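Proteasome protein (Corynebacterium glutamicum ATCC 13032, PDB 2P90) is of unknown function but belongs to the PAC2 family, which also includes proteasome-assembly chaperones, and forms a three-chain assembly. Local coordinates at residues K185-D189 with K190-V194. Sequence-based numbering, arbitrary orientation.
Sequences KLLKD and KGKNV
Leu187 meets both Lys192 and Val194 where helix 179-189 ends and the chain turns back towards strand 194-202, a compact example of a Schellman motif with its apolar contact. With CG anti to the carbonyl carbon (chi1 -79°), Leu187 spreads its branches between two neighbours: CD2 lies 3.9 Å from Lys192 CB, while CD1 approaches Val194 CG2 at the same distance. The Lys192 chain runs across the leucine at roughly a right angle, bending at its second and third torsions before NZ forms a salt bridge with Glu128 of helix 116-129. Val194 comes in obliquely, its CG1 3.8 Å from Leu187 CB and also close to Lys188 N. Thr135 of strand 134-143 packs on both Leu187 and Val194. On another face of the helix end, Leu186 and Lys190 run side by side in the same direction, CD1 of the leucine 4.0 Å from CE of the lysine, and both touch Val124.

The backbone closes the turn. Lys192 N binds Leu187 O at 2.9 Å, fairly straight (159°) but with the donor above the carbonyl plane; Gly191 N donates a hydrogen bond to Lys188 O, again from above the plane, and Lys190 N reaches Leu186 O. Gly191 turns the chain with positive phi (86°), a conformation that favours glycine. On the last turn, Asp189 OD2 forms a salt bridge with Lys185 NZ (2.8 Å), and OD1 a long one with Lys188 NZ. The Lys192 and Gly191 amides thus serve the Leu187 and Lys188 carbonyls left without regular helical partners, while Leu187, Val194 and the Lys192 methylenes close the turn's apolar side.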
loop_
_atom_site.group_PDB
_atom_site.type_symbol
_atom_site.label_atom_id
_atom_site.label_comp_id
_atom_site.label_asym_id
_atom_site.label_seq_id
_atom_site.Cartn_x
_atom_site.Cartn_y
_atom_site.Cartn_z
ATOM N N LYS B 185 -12.370 -20.308 0.247
ATOM C CA LYS B 185 -13.543 -20.312 -0.608
ATOM C C LYS B 185 -13.336 -21.086 -1.910
ATOM O O LYS B 185 -14.240 -21.767 -2.361
ATOM C CB LYS B 185 -14.040 -18.893 -0.881
ATOM C CG LYS B 185 -15.556 -18.843 -1.063
ATOM C CD LYS B 185 -16.044 -17.489 -1.532
ATOM C CE LYS B 185 -17.440 -17.613 -2.159
ATOM N NZ LYS B 185 -17.476 -18.599 -3.288
ATOM N N LEU B 186 -12.146 -21.011 -2.500
ATOM C CA LEU B 186 -11.884 -21.733 -3.752
ATOM C C LEU B 186 -11.756 -23.271 -3.560
ATOM O O LEU B 186 -12.125 -24.067 -4.439
ATOM C CB LEU B 186 -10.637 -21.166 -4.420
ATOM C CG LEU B 186 -10.199 -21.704 -5.780
ATOM C CD1 LEU B 186 -11.239 -21.398 -6.891
ATOM C CD2 LEU B 186 -8.841 -21.141 -6.148
ATOM N N LEU B 187 -11.212 -23.670 -2.417
ATOM C CA LEU B 187 -11.057 -25.081 -2.080
ATOM C C LEU B 187 -12.451 -25.647 -1.866
ATOM O O LEU B 187 -12.811 -26.616 -2.513
ATOM C CB LEU B 187 -10.140 -25.281 -0.855
ATOM C CG LEU B 187 -8.634 -25.191 -1.126
ATOM C CD1 LEU B 187 -7.779 -24.938 0.117
ATOM C CD2 LEU B 187 -8.145 -26.422 -1.871
ATOM N N LYS B 188 -13.251 -24.998 -1.028
ATOM C CA LYS B 188 -14.664 -25.341 -0.892
ATOM C C LYS B 188 -15.363 -25.501 -2.263
ATOM O O LYS B 188 -15.806 -26.608 -2.612
ATOM C CB LYS B 188 -15.387 -24.326 -0.008
ATOM C CG LYS B 188 -16.888 -24.553 0.109
ATOM C CD LYS B 188 -17.531 -23.463 0.967
ATOM C CE LYS B 188 -17.827 -22.195 0.141
ATOM N NZ LYS B 188 -19.274 -22.092 -0.312
ATOM N N ASP B 189 -15.422 -24.418 -3.041
ATOM C CA ASP B 189 -16.077 -24.412 -4.343
ATOM C C ASP B 189 -15.556 -25.503 -5.266
ATOM O O ASP B 189 -16.255 -25.943 -6.172
ATOM C CB ASP B 189 -15.885 -23.054 -5.036
ATOM C CG ASP B 189 -16.608 -21.917 -4.336
ATOM O OD1 ASP B 189 -17.343 -22.181 -3.360
ATOM O OD2 ASP B 189 -16.439 -20.749 -4.769
ATOM N N LYS B 190 -14.318 -25.926 -5.081
ATOM C CA LYS B 190 -13.800 -27.018 -5.893
ATOM C C LYS B 190 -14.096 -28.409 -5.306
ATOM O O LYS B 190 -13.621 -29.417 -5.842
ATOM C CB LYS B 190 -12.300 -26.845 -6.141
ATOM C CG LYS B 190 -11.948 -26.090 -7.423
ATOM C CD LYS B 190 -10.500 -25.615 -7.374
ATOM C CE LYS B 190 -10.116 -24.837 -8.628
ATOM N NZ LYS B 190 -9.344 -25.661 -9.609
ATOM N N GLY B 191 -14.862 -28.451 -4.210
ATOM C CA GLY B 191 -15.245 -29.709 -3.523
ATOM C C GLY B 191 -14.264 -30.267 -2.497
ATOM O O GLY B 191 -14.365 -31.427 -2.123
ATOM N N LYS B 192 -13.325 -29.448 -2.027
ATOM C CA LYS B 192 -12.207 -29.924 -1.198
ATOM C C LYS B 192 -12.399 -29.764 0.301
ATOM O O LYS B 192 -13.189 -28.929 0.747
ATOM C CB LYS B 192 -10.923 -29.158 -1.552
ATOM C CG LYS B 192 -9.978 -29.878 -2.460
ATOM C CD LYS B 192 -10.396 -29.696 -3.891
ATOM C CE LYS B 192 -9.257 -29.102 -4.659
ATOM N NZ LYS B 192 -9.735 -28.820 -6.037
ATOM N N ASN B 193 -11.629 -30.536 1.074
ATOM C CA ASN B 193 -11.593 -30.403 2.531
ATOM C C ASN B 193 -10.772 -29.175 2.966
ATOM O O ASN B 193 -9.564 -29.109 2.683
ATOM C CB ASN B 193 -11.021 -31.682 3.182
ATOM C CG ASN B 193 -11.947 -32.903 3.033
ATOM O OD1 ASN B 193 -13.188 -32.777 2.993
ATOM N ND2 ASN B 193 -11.342 -34.091 2.959
ATOM N N VAL B 194 -11.415 -28.232 3.659
ATOM C CA VAL B 194 -10.720 -27.035 4.158
ATOM C C VAL B 194 -11.332 -26.419 5.434
ATOM O O VAL B 194 -12.548 -26.282 5.546
ATOM C CB VAL B 194 -10.563 -25.923 3.027
ATOM C CG1 VAL B 194 -11.935 -25.446 2.503
ATOM C CG2 VAL B 194 -9.749 -24.747 3.535
#